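Local structure of copper-containing nitrite reductase (Hyphomicrobium denitrificans 1NES1, 6TFO) at residues V68-I73 with A82-Y87; P142-D147 with K183-Y188. The protein probably catalyses the one-electron reduction of nitrite to nitric oxide at copper sites, drawing electrons from a cytochrome c. All coordinates share one frame; numbering follows the deposited sequence.

In the fold
Contact 1 lies within the N-terminal cupredoxin domain, and contact 2 lays the loop that leaves it on a strand of the next. Contact 1 joins the two sheets of its domain, and its Leu-72 side chain comes within about 7 Å of the copper ion held there by His-80, Cys-117, His-122 and Met-127. Contact 2 follows later in the chain: the connecting loop after strand 128-134 rests against strand 184-191, away from the annotated copper sites. Contacts 1 and 2 have their centres about 31 Å apart. The nearest atoms of contacts 1 and 2 are about 16 Å apart, so the two do not touch. Contact 1 is buried, contact 2 only partly so.

Contact 1: V68-I73 with A82-Y87; sequences VQINLI and AVIDQY
Ala-82 opens the second segment right beside Leu-72. The leucine methyl CD2 lies 3.7 Å from the backbone N of Ala-82 and 4.3 Å from its CB. With CG of Leu-72 anti to the backbone N (chi1 -174°), the branch extends from strand 67-73 toward this loop end. The Ala-82 N itself is hydrogen-bonded to Ser-91 OG, so the apolar methyl passes close to a backbone NH that already has a partner. The backbones stay well apart even here, at their nearest approach: CA of Leu-72 and CA of Ala-82 are 7.3 Å from each other, and side chains bridge the distance.

Two residues on, Ile-84 again points to the first segment. Its CD1 meets CD1 of Ile-70 tip to tip at 4.0 Å, two methyls in van der Waals contact between the sheets. CG1 lies anti to the carbonyl carbon in both (chi1 -70° in Ile-70, -40° in Ile-84), and the CD1 it carries makes the touch. Phe-113 and Tyr-115 touch Ile-84, while Phe-103 packs on Ile-70, so aromatic residues from both sheets lie against the pair. After Ile-84 the chain leaves the interface.

Strand 67-73 belongs to one sheet and strand 83-84 to the other. Apolar contact between facing sheets, with the Leu-72 side chain about 5 Å from that of the copper ligand His-80, is the core of a cupredoxin beta sandwich beside its type 1 copper site.

Contact 2: P142-D147 with K183-Y188; sequences PSTAAD and KTTYTY
Thr-185 meets Thr-144 and Ala-145 where a connecting loop lies over a beta hairpin of a cupredoxin domain, the one formed by antiparallel strands 166-181 and 184-191. From CB of Thr-185 the side chain divides. OG1 sits between the backbone N and the carbonyl carbon (chi1 68°), which turns CG2 beside the N and out toward the loop. CB remains behind the contact, 4.5 Å from CB of Ala-145, and OG1 is farther from the loop methyls than CG2 is. The whole contact therefore rests on CG2, which lies 4.0 Å from CB of Ala-145. The side chains of Thr-144 and Thr-185 cross at about a right angle, one methyl meeting the other.

The loop is also tied to the partner strand: OE1 of Gln-179 accepts hydrogen bonds from the backbone N of both Thr-144 and Ala-145. At the hairpin turn, Lys-183 forms a salt bridge with Asp-51, and further along the strand Tyr-188 OH bonds to Gly-333 O. Back at the centre, the second touch of the Thr-185 methyl is CG2 of Thr-144, also 4.0 Å from Thr-185 CG2.

Contact 1: V68-I73 with A82-Y87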
loop_
_atom_site.group_PDB
_atom_site.type_symbol
_atom_site.label_atom_id
_atom_site.label_comp_id
_atom_site.label_asym_id
_atom_site.label_seq_id
_atom_site.Cartn_x
_atom_site.Cartn_y
_atom_site.Cartn_z
ATOM N N VAL C 68 38.285 2.049 1.191
ATOM C CA VAL C 68 36.925 1.647 1.641
ATOM C C VAL C 68 36.001 2.851 1.484
ATOM O O VAL C 68 36.355 3.940 1.948
ATOM C CB VAL C 68 36.973 1.111 3.077
ATOM C CG1 VAL C 68 35.601 0.683 3.568
ATOM C CG2 VAL C 68 37.964 -0.039 3.191
ATOM N N GLN C 69 34.899 2.647 0.769
ATOM C CA GLN C 69 33.794 3.621 0.635
ATOM C C GLN C 69 32.586 3.027 1.365
ATOM O O GLN C 69 32.205 1.885 1.057
ATOM C CB GLN C 69 33.472 3.885 -0.834
ATOM C CG GLN C 69 32.407 4.952 -1.032
ATOM C CD GLN C 69 32.078 5.189 -2.486
ATOM O OE1 GLN C 69 32.944 5.185 -3.369
ATOM N NE2 GLN C 69 30.805 5.443 -2.738
ATOM N N ILE C 70 32.050 3.760 2.336
ATOM C CA ILE C 70 30.817 3.386 3.078
ATOM C C ILE C 70 29.776 4.443 2.745
ATOM O O ILE C 70 30.032 5.631 3.035
ATOM C CB ILE C 70 31.086 3.284 4.586
ATOM C CG1 ILE C 70 31.955 2.068 4.925
ATOM C CG2 ILE C 70 29.775 3.264 5.341
ATOM C CD1 ILE C 70 32.615 2.142 6.291
ATOM N N ASN C 71 28.676 4.025 2.120
ATOM C CA ASN C 71 27.490 4.881 1.849
ATOM C C ASN C 71 26.465 4.681 2.971
ATOM O O ASN C 71 25.904 3.560 3.061
ATOM C CB ASN C 71 26.867 4.537 0.501
ATOM C CG ASN C 71 27.884 4.532 -0.618
ATOM O OD1 ASN C 71 28.660 5.477 -0.768
ATOM N ND2 ASN C 71 27.897 3.457 -1.392
ATOM N N LEU C 72 26.234 5.695 3.809
ATOM C CA LEU C 72 25.176 5.643 4.856
ATOM C C LEU C 72 23.893 6.271 4.313
ATOM O O LEU C 72 23.951 7.427 3.876
ATOM C CB LEU C 72 25.617 6.374 6.125
ATOM C CG LEU C 72 24.652 6.254 7.304
ATOM C CD1 LEU C 72 24.431 4.794 7.676
ATOM C CD2 LEU C 72 25.156 7.036 8.503
ATOM N N ILE C 73 22.784 5.529 4.383
ATOM C CA ILE C 73 21.426 5.986 3.979
ATOM C C ILE C 73 20.493 5.831 5.184
ATOM O O ILE C 73 20.385 4.704 5.731
ATOM C CB ILE C 73 20.926 5.189 2.766
ATOM C CG1 ILE C 73 21.986 5.147 1.665
ATOM C CG2 ILE C 73 19.591 5.740 2.280
ATOM C CD1 ILE C 73 21.585 4.355 0.447
ATOM N N ALA C 82 27.892 7.159 10.956
ATOM C CA ALA C 82 28.760 5.992 11.177
ATOM C C ALA C 82 30.156 6.531 11.474
ATOM O O ALA C 82 30.581 7.463 10.766
ATOM C CB ALA C 82 28.727 5.094 9.963
ATOM N N VAL C 83 30.809 5.998 12.495
ATOM C CA VAL C 83 32.144 6.451 12.957
ATOM C C VAL C 83 33.034 5.218 13.100
ATOM O O VAL C 83 32.540 4.180 13.586
ATOM C CB VAL C 83 32.035 7.230 14.276
ATOM C CG1 VAL C 83 33.400 7.695 14.769
ATOM C CG2 VAL C 83 31.084 8.400 14.149
ATOM N N ILE C 84 34.295 5.341 12.688
ATOM C CA ILE C 84 35.378 4.334 12.905
ATOM C C ILE C 84 36.552 5.084 13.535
ATOM O O ILE C 84 37.144 5.953 12.842
ATOM C CB ILE C 84 35.738 3.658 11.570
ATOM C CG1 ILE C 84 34.481 3.384 10.740
ATOM C CG2 ILE C 84 36.579 2.411 11.806
ATOM C CD1 ILE C 84 34.646 2.317 9.688
ATOM N N ASP C 85 36.826 4.839 14.817
ATOM C CA ASP C 85 37.692 5.739 15.632
ATOM C C ASP C 85 39.137 5.673 15.121
ATOM O O ASP C 85 39.743 6.758 14.936
ATOM C CB ASP C 85 37.599 5.411 17.127
ATOM C CG ASP C 85 36.299 5.883 17.772
ATOM O OD1 ASP C 85 35.647 6.771 17.217
ATOM O OD2 ASP C 85 35.947 5.354 18.821
ATOM N N GLN C 86 39.635 4.457 14.861
ATOM C CA GLN C 86 41.074 4.146 14.646
ATOM C C GLN C 86 41.509 4.694 13.287
ATOM O O GLN C 86 42.714 4.746 13.048
ATOM C CB GLN C 86 41.327 2.638 14.748
ATOM C CG GLN C 86 40.838 2.048 16.061
ATOM C CD GLN C 86 39.330 1.997 16.200
ATOM O OE1 GLN C 86 38.567 2.159 15.241
ATOM N NE2 GLN C 86 38.884 1.765 17.423
ATOM N N TYR C 87 40.543 5.057 12.433
ATOM C CA TYR C 87 40.748 5.629 11.078
ATOM C C TYR C 87 40.313 7.096 11.043
ATOM O O TYR C 87 40.314 7.693 9.966
ATOM C CB TYR C 87 39.974 4.811 10.044
ATOM C CG TYR C 87 40.617 3.479 9.763
ATOM C CD1 TYR C 87 41.738 3.403 8.973
ATOM C CD2 TYR C 87 40.160 2.308 10.338
ATOM C CE1 TYR C 87 42.356 2.197 8.717
ATOM C CE2 TYR C 87 40.775 1.094 10.099
ATOM C CZ TYR C 87 41.882 1.034 9.278
ATOM O OH TYR C 87 42.503 -0.150 9.004
#

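Contact 2: P142-D147 with K183-Y188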
loop_
_atom_site.group_PDB
_atom_site.type_symbol
_atom_site.label_atom_id
_atom_site.label_comp_id
_atom_site.label_asym_id
_atom_site.label_seq_id
_atom_site.Cartn_x
_atom_site.Cartn_y
_atom_site.Cartn_z
ATOM N N PRO C 142 36.122 -17.527 -8.350
ATOM C CA PRO C 142 36.105 -18.352 -9.561
ATOM C C PRO C 142 34.809 -18.148 -10.364
ATOM O O PRO C 142 33.775 -18.227 -9.819
ATOM C CB PRO C 142 36.241 -19.805 -9.067
ATOM C CG PRO C 142 36.333 -19.731 -7.540
ATOM C CD PRO C 142 36.549 -18.280 -7.163
ATOM N N SER C 143 34.915 -17.862 -11.651
ATOM C CA SER C 143 33.754 -17.543 -12.516
ATOM C C SER C 143 32.936 -18.812 -12.765
ATOM O O SER C 143 33.459 -19.906 -12.619
ATOM C CB SER C 143 34.179 -16.881 -13.797
ATOM O OG SER C 143 34.713 -17.829 -14.686
ATOM N N THR C 144 31.676 -18.626 -13.129
ATOM C CA THR C 144 30.632 -19.659 -13.322
ATOM C C THR C 144 30.305 -19.764 -14.807
ATOM O O THR C 144 29.984 -20.874 -15.252
ATOM C CB THR C 144 29.391 -19.218 -12.538
ATOM O OG1 THR C 144 29.643 -19.701 -11.225
ATOM C CG2 THR C 144 28.061 -19.716 -13.067
ATOM N N ALA C 145 30.360 -18.631 -15.527
ATOM C CA ALA C 145 29.975 -18.485 -16.951
ATOM C C ALA C 145 31.202 -18.119 -17.792
ATOM O O ALA C 145 32.265 -17.788 -17.190
ATOM C CB ALA C 145 28.891 -17.451 -17.063
ATOM N N ALA C 146 31.060 -18.183 -19.121
ATOM C CA ALA C 146 32.105 -17.830 -20.111
ATOM C C ALA C 146 32.571 -16.395 -19.855
ATOM O O ALA C 146 31.710 -15.547 -19.484
ATOM C CB ALA C 146 31.575 -17.985 -21.513
ATOM N N ASP C 147 33.877 -16.139 -19.997
ATOM C CA ASP C 147 34.441 -14.765 -20.087
ATOM C C ASP C 147 34.032 -14.196 -21.449
ATOM O O ASP C 147 34.525 -14.729 -22.453
ATOM C CB ASP C 147 35.958 -14.771 -19.885
ATOM C CG ASP C 147 36.642 -13.498 -20.353
ATOM O OD1 ASP C 147 35.991 -12.444 -20.351
ATOM O OD2 ASP C 147 37.812 -13.574 -20.726
ATOM N N LYS C 183 30.295 -12.429 -9.033
ATOM C CA LYS C 183 29.359 -13.513 -8.597
ATOM C C LYS C 183 28.005 -13.369 -9.297
ATOM O O LYS C 183 26.982 -13.861 -8.758
ATOM C CB LYS C 183 29.092 -13.453 -7.091
ATOM C CG LYS C 183 30.311 -13.553 -6.183
ATOM C CD LYS C 183 30.012 -13.088 -4.765
ATOM C CE LYS C 183 31.246 -13.038 -3.888
ATOM N NZ LYS C 183 30.888 -13.259 -2.469
ATOM N N THR C 184 27.975 -12.707 -10.454
ATOM C CA THR C 184 26.704 -12.402 -11.157
ATOM C C THR C 184 26.866 -12.686 -12.648
ATOM O O THR C 184 27.930 -12.389 -13.219
ATOM C CB THR C 184 26.127 -11.030 -10.763
ATOM O OG1 THR C 184 25.635 -10.321 -11.893
ATOM C CG2 THR C 184 27.101 -10.167 -10.002
ATOM N N THR C 185 25.844 -13.320 -13.220
ATOM C CA THR C 185 25.821 -13.779 -14.631
ATOM C C THR C 185 24.660 -13.083 -15.341
ATOM O O THR C 185 23.892 -12.374 -14.675
ATOM C CB THR C 185 25.787 -15.310 -14.694
ATOM O OG1 THR C 185 24.527 -15.755 -14.203
ATOM C CG2 THR C 185 26.903 -15.946 -13.893
ATOM N N TYR C 186 24.589 -13.246 -16.662
ATOM C CA TYR C 186 23.624 -12.589 -17.577
ATOM C C TYR C 186 23.701 -13.353 -18.893
ATOM O O TYR C 186 24.734 -13.952 -19.170
ATOM C CB TYR C 186 23.931 -11.093 -17.717
ATOM C CG TYR C 186 22.931 -10.299 -18.519
ATOM C CD1 TYR C 186 21.751 -9.844 -17.957
ATOM C CD2 TYR C 186 23.162 -9.984 -19.848
ATOM C CE1 TYR C 186 20.817 -9.127 -18.697
ATOM C CE2 TYR C 186 22.243 -9.261 -20.604
ATOM C CZ TYR C 186 21.061 -8.818 -20.029
ATOM O OH TYR C 186 20.166 -8.094 -20.776
ATOM N N THR C 187 22.624 -13.373 -19.656
ATOM C CA THR C 187 22.573 -14.037 -20.975
ATOM C C THR C 187 22.902 -12.961 -22.004
ATOM O O THR C 187 22.053 -12.079 -22.253
ATOM C CB THR C 187 21.243 -14.758 -21.220
ATOM O OG1 THR C 187 21.178 -15.833 -20.281
ATOM C CG2 THR C 187 21.107 -15.295 -22.627
ATOM N N TYR C 188 24.133 -13.016 -22.514
ATOM C CA TYR C 188 24.638 -12.137 -23.583
ATOM C C TYR C 188 24.228 -12.717 -24.935
ATOM O O TYR C 188 24.148 -13.975 -25.088
ATOM C CB TYR C 188 26.153 -12.000 -23.476
ATOM C CG TYR C 188 26.635 -11.226 -22.273
ATOM C CD1 TYR C 188 26.852 -11.853 -21.062
ATOM C CD2 TYR C 188 26.887 -9.864 -22.350
ATOM C CE1 TYR C 188 27.337 -11.156 -19.967
ATOM C CE2 TYR C 188 27.368 -9.153 -21.265
ATOM C CZ TYR C 188 27.589 -9.800 -20.070
ATOM O OH TYR C 188 28.015 -9.098 -18.984
#